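Local coordinates for chitin-binding type-4 domain-containing protein (Photorhabdus laumondii subsp. laumondii, PDB 6T5Z) that is a copper-dependent lytic polysaccharide monooxygenase of family AA10, which probably cleaves chitin chains oxidatively at a copper site on its surface, at residues Ser9-Cys14 with Gly60-Gln65; Gln33-Lys38 with Ala52-Gly57; Gln89-Ser94 with Ile156-Asn161; Val149-Trp154 with Ala162-Ile167. All coordinates share one frame; numbering follows the deposited sequence.

Contact 1 (Ser9-Cys14 with Gly60-Gln65)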
loop_
_atom_site.group_PDB
_atom_site.type_symbol
_atom_site.label_atom_id
_atom_site.label_comp_id
_atom_site.label_asym_id
_atom_site.label_seq_id
_atom_site.Cartn_x
_atom_site.Cartn_y
_atom_site.Cartn_z
ATOM N N SER A 9 -1.908 -6.958 -1.489
ATOM C CA SER A 9 -2.189 -5.868 -0.565
ATOM C C SER A 9 -3.344 -6.235 0.359
ATOM O O SER A 9 -4.074 -7.202 0.130
ATOM C CB SER A 9 -2.536 -4.591 -1.318
ATOM O OG SER A 9 -3.856 -4.689 -1.844
ATOM N N ARG A 10 -3.513 -5.422 1.408
ATOM C CA ARG A 10 -4.565 -5.672 2.386
ATOM C C ARG A 10 -5.931 -5.648 1.723
ATOM O O ARG A 10 -6.772 -6.521 1.982
ATOM C CB ARG A 10 -4.470 -4.632 3.508
ATOM C CG ARG A 10 -5.461 -4.834 4.665
ATOM C CD ARG A 10 -5.350 -3.706 5.658
ATOM N NE ARG A 10 -4.080 -3.735 6.370
ATOM C CZ ARG A 10 -3.687 -2.800 7.230
ATOM N NH1 ARG A 10 -4.459 -1.747 7.464
ATOM N NH2 ARG A 10 -2.509 -2.899 7.841
ATOM N N ALA A 11 -6.161 -4.670 0.834
ATOM C CA ALA A 11 -7.417 -4.606 0.094
ATOM C C ALA A 11 -7.557 -5.761 -0.891
ATOM O O ALA A 11 -8.655 -6.322 -1.052
ATOM C CB ALA A 11 -7.524 -3.267 -0.639
ATOM N N PHE A 12 -6.470 -6.115 -1.582
ATOM C CA PHE A 12 -6.527 -7.232 -2.516
ATOM C C PHE A 12 -6.931 -8.514 -1.806
ATOM O O PHE A 12 -7.771 -9.273 -2.304
ATOM C CB PHE A 12 -5.177 -7.417 -3.217
ATOM C CG PHE A 12 -5.082 -8.707 -3.988
ATOM C CD1 PHE A 12 -5.838 -8.893 -5.141
ATOM C CD2 PHE A 12 -4.288 -9.748 -3.540
ATOM C CE1 PHE A 12 -5.770 -10.074 -5.850
ATOM C CE2 PHE A 12 -4.222 -10.945 -4.245
ATOM C CZ PHE A 12 -4.956 -11.095 -5.411
ATOM N N LEU A 13 -6.356 -8.762 -0.629
ATOM C CA LEU A 13 -6.669 -9.984 0.101
ATOM C C LEU A 13 -8.103 -9.989 0.615
ATOM O O LEU A 13 -8.647 -11.063 0.890
ATOM C CB LEU A 13 -5.686 -10.166 1.260
ATOM C CG LEU A 13 -4.223 -10.360 0.848
ATOM C CD1 LEU A 13 -3.367 -10.501 2.083
ATOM C CD2 LEU A 13 -4.056 -11.560 -0.056
ATOM N N CYS A 14 -8.729 -8.819 0.737
ATOM C CA CYS A 14 -10.150 -8.757 1.059
ATOM C C CYS A 14 -11.022 -9.229 -0.095
ATOM O O CYS A 14 -12.157 -9.653 0.133
ATOM C CB CYS A 14 -10.555 -7.325 1.409
ATOM S SG CYS A 14 -9.907 -6.623 2.927
ATOM N N GLY A 60 -13.217 2.294 5.763
ATOM C CA GLY A 60 -12.642 2.462 7.088
ATOM C C GLY A 60 -12.312 1.178 7.829
ATOM O O GLY A 60 -11.509 1.213 8.768
ATOM N N ALA A 61 -12.900 0.042 7.432
ATOM C CA ALA A 61 -12.495 -1.222 8.052
ATOM C C ALA A 61 -10.990 -1.439 7.947
ATOM O O ALA A 61 -10.388 -2.051 8.832
ATOM C CB ALA A 61 -13.239 -2.397 7.420
ATOM N N LEU A 62 -10.367 -0.937 6.882
ATOM C CA LEU A 62 -8.935 -1.130 6.706
ATOM C C LEU A 62 -8.105 -0.377 7.739
ATOM O O LEU A 62 -6.913 -0.661 7.875
ATOM C CB LEU A 62 -8.499 -0.688 5.306
ATOM C CG LEU A 62 -9.131 -1.449 4.143
ATOM C CD1 LEU A 62 -8.581 -0.944 2.814
ATOM C CD2 LEU A 62 -8.891 -2.946 4.295
ATOM N N ASP A 63 -8.696 0.569 8.459
ATOM C CA ASP A 63 -7.923 1.376 9.394
ATOM C C ASP A 63 -7.709 0.687 10.730
ATOM O O ASP A 63 -6.949 1.194 11.562
ATOM C CB ASP A 63 -8.605 2.734 9.584
ATOM C CG ASP A 63 -8.546 3.578 8.336
ATOM O OD1 ASP A 63 -7.515 3.507 7.621
ATOM O OD2 ASP A 63 -9.525 4.299 8.051
ATOM N N ALA A 64 -8.359 -0.451 10.960
ATOM C CA ALA A 64 -8.072 -1.221 12.158
ATOM C C ALA A 64 -6.601 -1.605 12.150
ATOM O O ALA A 64 -6.034 -1.894 11.094
ATOM C CB ALA A 64 -8.949 -2.473 12.197
ATOM N N GLN A 65 -5.969 -1.592 13.327
ATOM C CA GLN A 65 -4.551 -1.942 13.417
ATOM C C GLN A 65 -4.309 -2.683 14.730
ATOM O O GLN A 65 -4.282 -2.079 15.809
ATOM C CB GLN A 65 -3.657 -0.712 13.296
ATOM C CG GLN A 65 -2.185 -1.065 13.125
ATOM C CD GLN A 65 -1.950 -2.040 11.989
ATOM O OE1 GLN A 65 -2.293 -1.765 10.835
ATOM N NE2 GLN A 65 -1.367 -3.189 12.309
HETATM O O HOH W 1 -4.122 -0.148 9.827
#
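R10 and L62 join the short helix 10-14 to a 3-10 turn at 60-63. Both lie in the long, mostly loop region between strand 2-6 and strand 73-76 of the LPMO fold, probably the L2 region of AA10 enzymes. CG of R10 stands anti to the backbone N (chi1 -176°), and the chain bends only at chi3. The R10 chain runs past the L62 side chain, the two pointing opposite ways. The methyl L62 CD2 rests 3.9 Å from R10 CD, on the aliphatic part of the arginine. On the helix side SG of C14 lies 4.1 Å from L62 CD2. That sulfur is in a disulfide with C25. The other branch, L62 CD1, lies 4.3 Å from A11 CB. The helix starts at S9, the N-cap, whose OG accepts from F12 N at 3.0 Å.

Beyond the leucine the contact turns polar. NH1 of R10 gives a weak bond to L62 O near the guanidinium plane, short at 2.7 Å but bent to 121° at the hydrogen. NH2 of R10 reaches Q65 OE1 at 3.2 Å, on a lone pair in the carbonyl plane, but this oxygen is tilted from the guanidinium plane. The two planes are 44° apart. Q65 NE2 bonds to P106 O. NH2 of R10 also forms a salt bridge with D168, and the guanidinium makes a cation-pi contact with W70. Several partners thus fix its rotation. A water completes the cluster, accepting from R10 NH1 and lying 2.6 Å from Q65 OE1.

Contact 2 (Gln33-Lys38 with Ala52-Gly57)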
loop_
_atom_site.group_PDB
_atom_site.type_symbol
_atom_site.label_atom_id
_atom_site.label_comp_id
_atom_site.label_asym_id
_atom_site.label_seq_id
_atom_site.Cartn_x
_atom_site.Cartn_y
_atom_site.Cartn_z
ATOM N N GLN A 33 -9.481 -1.636 -6.137
ATOM C CA GLN A 33 -8.845 -0.730 -7.091
ATOM C C GLN A 33 -9.165 0.733 -6.840
ATOM O O GLN A 33 -8.631 1.601 -7.558
ATOM C CB GLN A 33 -9.272 -1.082 -8.530
ATOM C CG GLN A 33 -10.749 -0.736 -8.922
ATOM C CD GLN A 33 -11.737 -1.890 -8.632
ATOM O OE1 GLN A 33 -11.457 -2.756 -7.807
ATOM N NE2 GLN A 33 -12.882 -1.904 -9.327
ATOM N N SER A 34 -9.977 1.042 -5.824
ATOM C CA SER A 34 -10.649 2.336 -5.758
ATOM C C SER A 34 -10.201 3.193 -4.580
ATOM O O SER A 34 -10.909 4.130 -4.191
ATOM C CB SER A 34 -12.159 2.123 -5.715
ATOM O OG SER A 34 -12.612 1.538 -6.926
ATOM N N LEU A 35 -9.029 2.912 -4.020
ATOM C CA LEU A 35 -8.536 3.641 -2.851
ATOM C C LEU A 35 -7.799 4.904 -3.325
ATOM O O LEU A 35 -6.570 5.023 -3.299
ATOM C CB LEU A 35 -7.674 2.716 -2.000
ATOM C CG LEU A 35 -8.520 1.708 -1.180
ATOM C CD1 LEU A 35 -7.787 0.397 -1.009
ATOM C CD2 LEU A 35 -8.831 2.306 0.165
ATOM N N GLU A 36 -8.601 5.871 -3.766
ATOM C CA GLU A 36 -8.116 7.086 -4.416
ATOM C C GLU A 36 -8.263 8.280 -3.482
ATOM O O GLU A 36 -9.320 8.473 -2.875
ATOM C CB GLU A 36 -8.884 7.344 -5.712
ATOM C CG GLU A 36 -8.328 8.501 -6.553
ATOM C CD GLU A 36 -9.212 8.811 -7.740
ATOM O OE1 GLU A 36 -10.232 8.117 -7.908
ATOM O OE2 GLU A 36 -8.903 9.747 -8.505
ATOM N N ALA A 37 -7.219 9.093 -3.393
ATOM C CA ALA A 37 -7.193 10.240 -2.494
ATOM C C ALA A 37 -6.163 11.229 -3.017
ATOM O O ALA A 37 -5.476 10.970 -4.003
ATOM C CB ALA A 37 -6.884 9.813 -1.059
ATOM N N LYS A 38 -6.055 12.374 -2.345
ATOM C CA LYS A 38 -5.095 13.385 -2.789
ATOM C C LYS A 38 -3.668 12.843 -2.759
ATOM O O LYS A 38 -3.299 12.061 -1.876
ATOM C CB LYS A 38 -5.201 14.633 -1.914
ATOM C CG LYS A 38 -6.489 15.398 -2.114
ATOM C CD LYS A 38 -6.578 15.973 -3.505
ATOM C CE LYS A 38 -7.887 16.712 -3.718
ATOM N NZ LYS A 38 -9.021 15.744 -3.750
ATOM N N ALA A 52 -4.794 3.691 5.480
ATOM C CA ALA A 52 -5.160 2.460 4.786
ATOM C C ALA A 52 -6.475 2.584 4.024
ATOM O O ALA A 52 -6.627 1.955 2.974
ATOM C CB ALA A 52 -5.232 1.302 5.776
ATOM N N SER A 53 -7.424 3.370 4.529
ATOM C CA SER A 53 -8.684 3.599 3.838
ATOM C C SER A 53 -8.607 4.700 2.791
ATOM O O SER A 53 -9.633 5.004 2.170
ATOM C CB SER A 53 -9.795 3.955 4.836
ATOM O OG SER A 53 -9.434 5.091 5.606
ATOM N N ALA A 54 -7.433 5.299 2.586
ATOM C CA ALA A 54 -7.283 6.489 1.740
ATOM C C ALA A 54 -8.257 7.587 2.147
ATOM O O ALA A 54 -8.714 8.366 1.307
ATOM C CB ALA A 54 -7.446 6.159 0.249
ATOM N N GLY A 55 -8.569 7.663 3.442
ATOM C CA GLY A 55 -9.504 8.654 3.934
ATOM C C GLY A 55 -10.923 8.537 3.421
ATOM O O GLY A 55 -11.674 9.517 3.497
ATOM N N ILE A 56 -11.320 7.375 2.910
ATOM C CA ILE A 56 -12.669 7.151 2.391
ATOM C C ILE A 56 -13.469 6.386 3.440
ATOM O O ILE A 56 -13.095 5.274 3.825
ATOM C CB ILE A 56 -12.630 6.389 1.058
ATOM C CG1 ILE A 56 -11.831 7.185 0.021
ATOM C CG2 ILE A 56 -14.036 6.119 0.543
ATOM C CD1 ILE A 56 -11.392 6.318 -1.169
ATOM N N GLY A 57 -14.589 6.972 3.877
ATOM C CA GLY A 57 -15.304 6.440 5.030
ATOM C C GLY A 57 -15.712 4.984 4.889
ATOM O O GLY A 57 -15.562 4.192 5.828
#
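A54 meets A37 methyl to methyl, and L35 and I56 extend the same apolar patch. It joins a type I' beta turn, S53 to I56, to the segment that leads into strand 36-38. CB of A54 points at the other segment and CB of A37 points back at it, with 3.9 Å between A54 CB and A37 CB. A37 CB also sits 3.3 Å from A54 O. A54 and G55 take left-handed backbone angles in the middle of the turn. The bond from I56 N to S53 O, 3.0 Å, closes it.

L35 approaches differently. Its CA-CB bond runs past the turn rather than at it, and the chain then curls in. CG is beside the backbone N, and chi2 is 147°, well off a staggered value. This brings L35 CD2 to 3.5 Å from S53 O, while L35 CB lies 4.1 Å from A54 CB. The leucine lies alongside the turn's backbone, with A54 next to its base. I56 points its tip at the backbone of 34-36: I56 CD1 is 3.4 Å from E36 O and near S34 O. L35 is the centre of an inverse gamma turn, which bends the chain just before the strand. The CA-CB bond of E36 points away from the turn; its OE2 bonds to N161 ND2, and the side chain lies about 5 Å from the copper.

Backbone bonds of L35 to Y164 and of A37 to A162 tie this segment to strand 161-172. L35 also packs on A11 of helix 10-14, and A52 touches R10 of that helix and V166 of the strand.

Contact 3 (Gln89-Ser94 with Ile156-Asn161). With CU (copper (II) ion), chain D.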
loop_
_atom_site.group_PDB
_atom_site.type_symbol
_atom_site.label_atom_id
_atom_site.label_comp_id
_atom_site.label_asym_id
_atom_site.label_seq_id
_atom_site.Cartn_x
_atom_site.Cartn_y
_atom_site.Cartn_z
ATOM N N GLN A 89 -6.111 2.659 -16.836
ATOM C CA GLN A 89 -4.810 3.292 -17.005
ATOM C C GLN A 89 -4.929 4.811 -16.961
ATOM O O GLN A 89 -5.852 5.394 -17.539
ATOM C CB GLN A 89 -4.180 2.871 -18.336
ATOM C CG GLN A 89 -3.905 1.391 -18.460
ATOM C CD GLN A 89 -3.919 0.935 -19.902
ATOM O OE1 GLN A 89 -4.955 0.524 -20.420
ATOM N NE2 GLN A 89 -2.778 1.016 -20.564
ATOM N N HIS A 90 -3.992 5.448 -16.254
ATOM C CA HIS A 90 -3.901 6.900 -16.176
ATOM C C HIS A 90 -2.444 7.306 -16.264
ATOM O O HIS A 90 -1.568 6.600 -15.756
ATOM C CB HIS A 90 -4.453 7.467 -14.864
ATOM C CG HIS A 90 -5.811 6.964 -14.499
ATOM N ND1 HIS A 90 -6.925 7.188 -15.278
ATOM C CD2 HIS A 90 -6.238 6.274 -13.416
ATOM C CE1 HIS A 90 -7.980 6.647 -14.693
ATOM N NE2 HIS A 90 -7.590 6.089 -13.563
ATOM N N LYS A 91 -2.200 8.463 -16.878
ATOM C CA LYS A 91 -0.854 9.012 -16.942
ATOM C C LYS A 91 -0.280 9.133 -15.537
ATOM O O LYS A 91 -0.954 9.598 -14.612
ATOM C CB LYS A 91 -0.872 10.372 -17.646
ATOM C CG LYS A 91 -1.187 10.297 -19.144
ATOM C CD LYS A 91 -1.355 11.701 -19.753
ATOM C CE LYS A 91 -0.133 12.572 -19.520
ATOM N NZ LYS A 91 1.015 12.203 -20.406
ATOM N N THR A 92 0.979 8.727 -15.386
ATOM C CA THR A 92 1.547 8.396 -14.086
ATOM C C THR A 92 2.781 9.241 -13.787
ATOM O O THR A 92 3.722 9.261 -14.578
ATOM C CB THR A 92 1.905 6.910 -14.053
ATOM O OG1 THR A 92 0.701 6.139 -14.188
ATOM C CG2 THR A 92 2.606 6.540 -12.749
ATOM N N SER A 93 2.780 9.914 -12.632
ATOM C CA SER A 93 3.993 10.576 -12.159
ATOM C C SER A 93 4.997 9.560 -11.626
ATOM O O SER A 93 6.181 9.602 -11.980
ATOM C CB SER A 93 3.664 11.590 -11.061
ATOM O OG SER A 93 2.954 12.705 -11.566
ATOM N N SER A 94 4.543 8.635 -10.779
ATOM C CA SER A 94 5.494 7.762 -10.102
ATOM C C SER A 94 4.780 6.606 -9.421
ATOM O O SER A 94 3.563 6.628 -9.229
ATOM C CB SER A 94 6.296 8.523 -9.053
ATOM O OG SER A 94 5.430 8.952 -8.012
ATOM N N ILE A 156 -0.967 9.929 -9.794
ATOM C CA ILE A 156 -1.509 10.220 -11.119
ATOM C C ILE A 156 -1.062 11.612 -11.543
ATOM O O ILE A 156 -1.231 12.575 -10.790
ATOM C CB ILE A 156 -3.044 10.129 -11.116
ATOM C CG1 ILE A 156 -3.532 8.801 -10.522
ATOM C CG2 ILE A 156 -3.586 10.319 -12.537
ATOM C CD1 ILE A 156 -2.985 7.579 -11.223
ATOM N N SER A 157 -0.524 11.728 -12.764
ATOM C CA SER A 157 0.104 12.984 -13.173
ATOM C C SER A 157 -0.903 14.037 -13.624
ATOM O O SER A 157 -0.624 15.241 -13.505
ATOM C CB SER A 157 1.118 12.732 -14.292
ATOM O OG SER A 157 0.458 12.383 -15.493
ATOM N N ASP A 158 -2.059 13.632 -14.152
ATOM C CA ASP A 158 -2.993 14.596 -14.722
ATOM C C ASP A 158 -4.232 14.807 -13.853
ATOM O O ASP A 158 -5.199 15.430 -14.307
ATOM C CB ASP A 158 -3.367 14.208 -16.169
ATOM C CG ASP A 158 -4.076 12.861 -16.283
ATOM O OD1 ASP A 158 -4.250 12.175 -15.264
ATOM O OD2 ASP A 158 -4.451 12.492 -17.425
ATOM N N THR A 159 -4.216 14.335 -12.601
ATOM C CA THR A 159 -5.209 14.713 -11.599
ATOM C C THR A 159 -4.494 15.129 -10.317
ATOM O O THR A 159 -3.257 15.170 -10.245
ATOM C CB THR A 159 -6.197 13.578 -11.299
ATOM O OG1 THR A 159 -5.530 12.563 -10.541
ATOM C CG2 THR A 159 -6.755 12.980 -12.586
ATOM N N LEU A 160 -5.291 15.458 -9.305
ATOM C CA LEU A 160 -4.799 15.822 -7.983
ATOM C C LEU A 160 -4.541 14.610 -7.093
ATOM O O LEU A 160 -4.128 14.779 -5.940
ATOM C CB LEU A 160 -5.808 16.754 -7.300
ATOM C CG LEU A 160 -6.091 18.095 -7.992
ATOM C CD1 LEU A 160 -7.212 18.839 -7.258
ATOM C CD2 LEU A 160 -4.826 18.950 -8.092
ATOM N N ASN A 161 -4.751 13.399 -7.595
ATOM C CA ASN A 161 -4.932 12.239 -6.733
ATOM C C ASN A 161 -3.830 11.193 -6.894
ATOM O O ASN A 161 -2.955 11.285 -7.760
ATOM C CB ASN A 161 -6.300 11.608 -7.004
ATOM C CG ASN A 161 -7.432 12.533 -6.632
ATOM O OD1 ASN A 161 -7.314 13.307 -5.683
ATOM N ND2 ASN A 161 -8.533 12.463 -7.366
HETATM CU CU CU D . -8.739 5.263 -12.154
HETATM O O HOH W 2 -4.532 9.927 -18.053
HETATM O O HOH W 3 -10.695 6.011 -13.335
HETATM O O HOH W 4 -9.101 7.433 -11.413
#
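K91 O takes the hydrogen of S157 N at 2.9 Å, with a nearly straight N-H...O angle of 169°. The nitrogen sits above the carbonyl plane. I156 CA adds a CH...O contact to the same oxygen, and I156 CG2 packs 3.4 Å from it. This is where strand 92-99 of the LPMO beta sandwich starts and strand 148-156 ends, near the copper site. T92 and I156 form an antiparallel non-hydrogen-bonded pair, and a classic beta bulge at S93 and S94 opposite T155 follows.

H90 crosses I156 at a slant. I156 CG2 lies 3.8 Å from H90 CB, and I156 CD1 is near H90 CB and H90 CD2. The isoleucine thus packs against the base of a copper ligand. H90 NE2 binds the copper at 2.0 Å, and H1 binds it too, in the histidine brace of LPMOs. T92 OG1 donates to H90 O.

S157 OG lies 3.2 Å from K91 CB. K91 NZ turns away to E127 O. A water spans K91 and D158: it accepts from K91 N and donates to D158 OD2 at 2.6 Å.

Contact 4 (Val149-Trp154 with Ala162-Ile167)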
loop_
_atom_site.group_PDB
_atom_site.type_symbol
_atom_site.label_atom_id
_atom_site.label_comp_id
_atom_site.label_asym_id
_atom_site.label_seq_id
_atom_site.Cartn_x
_atom_site.Cartn_y
_atom_site.Cartn_z
ATOM N N VAL A 149 4.233 -2.876 7.739
ATOM C CA VAL A 149 3.256 -2.482 6.732
ATOM C C VAL A 149 3.976 -1.646 5.691
ATOM O O VAL A 149 4.721 -0.722 6.035
ATOM C CB VAL A 149 2.080 -1.707 7.344
ATOM C CG1 VAL A 149 1.174 -1.159 6.244
ATOM C CG2 VAL A 149 1.305 -2.607 8.301
ATOM N N ILE A 150 3.760 -1.980 4.424
ATOM C CA ILE A 150 4.320 -1.244 3.303
ATOM C C ILE A 150 3.180 -0.461 2.671
ATOM O O ILE A 150 2.091 -1.008 2.464
ATOM C CB ILE A 150 4.987 -2.201 2.294
ATOM C CG1 ILE A 150 6.238 -2.819 2.926
ATOM C CG2 ILE A 150 5.281 -1.476 0.962
ATOM C CD1 ILE A 150 6.892 -3.960 2.167
ATOM N N LEU A 151 3.411 0.827 2.402
ATOM C CA LEU A 151 2.436 1.674 1.722
ATOM C C LEU A 151 2.886 1.901 0.285
ATOM O O LEU A 151 3.891 2.576 0.033
ATOM C CB LEU A 151 2.247 3.010 2.439
ATOM C CG LEU A 151 1.328 4.007 1.721
ATOM C CD1 LEU A 151 -0.120 3.488 1.654
ATOM C CD2 LEU A 151 1.354 5.386 2.368
ATOM N N GLY A 152 2.133 1.342 -0.664
ATOM C CA GLY A 152 2.367 1.612 -2.068
ATOM C C GLY A 152 1.541 2.805 -2.496
ATOM O O GLY A 152 0.367 2.916 -2.138
ATOM N N VAL A 153 2.166 3.714 -3.249
ATOM C CA VAL A 153 1.494 4.918 -3.733
ATOM C C VAL A 153 1.701 5.036 -5.234
ATOM O O VAL A 153 2.842 5.075 -5.716
ATOM C CB VAL A 153 1.983 6.185 -3.021
ATOM C CG1 VAL A 153 1.173 7.407 -3.492
ATOM C CG2 VAL A 153 1.887 6.007 -1.501
ATOM N N TRP A 154 0.596 5.102 -5.965
ATOM C CA TRP A 154 0.580 5.314 -7.402
ATOM C C TRP A 154 0.050 6.719 -7.631
ATOM O O TRP A 154 -1.139 6.973 -7.425
ATOM C CB TRP A 154 -0.293 4.262 -8.082
ATOM C CG TRP A 154 -0.539 4.519 -9.524
ATOM C CD1 TRP A 154 0.284 5.181 -10.395
ATOM C CD2 TRP A 154 -1.689 4.120 -10.288
ATOM N NE1 TRP A 154 -0.282 5.217 -11.641
ATOM C CE2 TRP A 154 -1.486 4.564 -11.610
ATOM C CE3 TRP A 154 -2.863 3.420 -9.987
ATOM C CZ2 TRP A 154 -2.425 4.354 -12.627
ATOM C CZ3 TRP A 154 -3.788 3.202 -10.997
ATOM C CH2 TRP A 154 -3.567 3.663 -12.297
ATOM N N ALA A 162 -3.905 10.187 -6.022
ATOM C CA ALA A 162 -3.043 9.014 -6.030
ATOM C C ALA A 162 -3.836 7.840 -5.478
ATOM O O ALA A 162 -4.843 8.022 -4.794
ATOM C CB ALA A 162 -1.780 9.220 -5.187
ATOM N N PHE A 163 -3.354 6.631 -5.741
ATOM C CA PHE A 163 -3.978 5.430 -5.188
ATOM C C PHE A 163 -3.102 4.846 -4.091
ATOM O O PHE A 163 -1.877 4.779 -4.234
ATOM C CB PHE A 163 -4.242 4.399 -6.286
ATOM C CG PHE A 163 -5.340 4.817 -7.221
ATOM C CD1 PHE A 163 -5.082 5.702 -8.262
ATOM C CD2 PHE A 163 -6.647 4.402 -7.008
ATOM C CE1 PHE A 163 -6.100 6.123 -9.103
ATOM C CE2 PHE A 163 -7.672 4.820 -7.852
ATOM C CZ PHE A 163 -7.399 5.683 -8.890
ATOM N N TYR A 164 -3.734 4.413 -2.991
ATOM C CA TYR A 164 -3.010 4.076 -1.765
ATOM C C TYR A 164 -3.240 2.613 -1.412
ATOM O O TYR A 164 -4.388 2.189 -1.227
ATOM C CB TYR A 164 -3.438 4.995 -0.621
ATOM C CG TYR A 164 -2.922 6.416 -0.769
ATOM C CD1 TYR A 164 -3.632 7.369 -1.502
ATOM C CD2 TYR A 164 -1.715 6.797 -0.185
ATOM C CE1 TYR A 164 -3.152 8.681 -1.639
ATOM C CE2 TYR A 164 -1.230 8.093 -0.316
ATOM C CZ TYR A 164 -1.951 9.026 -1.044
ATOM O OH TYR A 164 -1.469 10.310 -1.156
ATOM N N GLN A 165 -2.151 1.844 -1.298
ATOM C CA GLN A 165 -2.235 0.398 -1.071
ATOM C C GLN A 165 -1.305 -0.029 0.062
ATOM O O GLN A 165 -0.108 -0.218 -0.168
ATOM C CB GLN A 165 -1.898 -0.359 -2.356
ATOM C CG GLN A 165 -2.971 -0.226 -3.443
ATOM C CD GLN A 165 -4.059 -1.289 -3.325
ATOM O OE1 GLN A 165 -3.780 -2.484 -3.387
ATOM N NE2 GLN A 165 -5.303 -0.851 -3.177
ATOM N N VAL A 166 -1.860 -0.240 1.282
ATOM C CA VAL A 166 -1.073 -0.831 2.363
ATOM C C VAL A 166 -0.997 -2.344 2.174
ATOM O O VAL A 166 -1.933 -2.988 1.670
ATOM C CB VAL A 166 -1.648 -0.456 3.750
ATOM C CG1 VAL A 166 -1.622 1.058 3.966
ATOM C CG2 VAL A 166 -3.080 -0.986 3.930
ATOM N N ILE A 167 0.151 -2.904 2.561
ATOM C CA ILE A 167 0.474 -4.327 2.447
ATOM C C ILE A 167 0.984 -4.801 3.802
ATOM O O ILE A 167 1.905 -4.201 4.369
ATOM C CB ILE A 167 1.545 -4.589 1.361
ATOM C CG1 ILE A 167 1.162 -3.933 0.037
ATOM C CG2 ILE A 167 1.756 -6.094 1.149
ATOM C CD1 ILE A 167 2.301 -3.898 -1.001
#
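W154 and F163 form one end of an antiparallel beta hairpin, strands 148-156 and 161-172, in the core of the LPMO beta sandwich. CG of W154 is anti to the backbone N (chi1 171°), which lays the indole alongside the F163 side chain, both pointing the same way. W154 CB lies 4.2 Å from F163 O. Further out, W154 CE3 comes to 3.6 Å from F163 CD1, and CZ3 still touches the same ring atom. The six-membered ring and the phenyl are tilted by 28° and slid apart, so they barely overlap. On the five-membered side NE1 bonds to T92 OG1. W95 stacks on the indole, and H1 meets the ring of F163, so this end of the hairpin lies beside the copper.

The hydrogen-bonded pairs are W154 with F163, G152 with Q165 and I150 with I167. The bond from W154 N to F163 O is 3.0 Å with an angle of 170° at the hydrogen. I150, W154, Q165 and I167 pack on strand 79-86, and Q165 and I167 also on strand 2-6.

The face of L151, V153, Y164 and V166 has its own packing. L151 CD1 sits 3.7 Å from V166 CG1 and at the edge of the Y164 ring. V153 packs on the same ring from one side: CG1 lies over the face, and CG2 is 3.9 Å from Y164 CD2.

How the contacts relate
The centre of contact 4 lies about 2 Å from the centre of the chain, and each of the others touches it. Contacts 1 and 2 belong to the loop-rich region before strand 73-76, with contact 2 falling within the span of contact 1. They meet through D63 OD2 and S53 OG, 2.6 Å apart. Contact 2 borders contact 4 because strands 36-38 and 161-172 are neighbours in the larger sheet. Contact 3 alternates with contact 4 along the chain and shares strands with that sheet. Contacts 1 and 3 do not touch; their centres are about 23 Å apart. Contacts 2, 3 and 4 all reach the copper site, while contact 1 lies farther off.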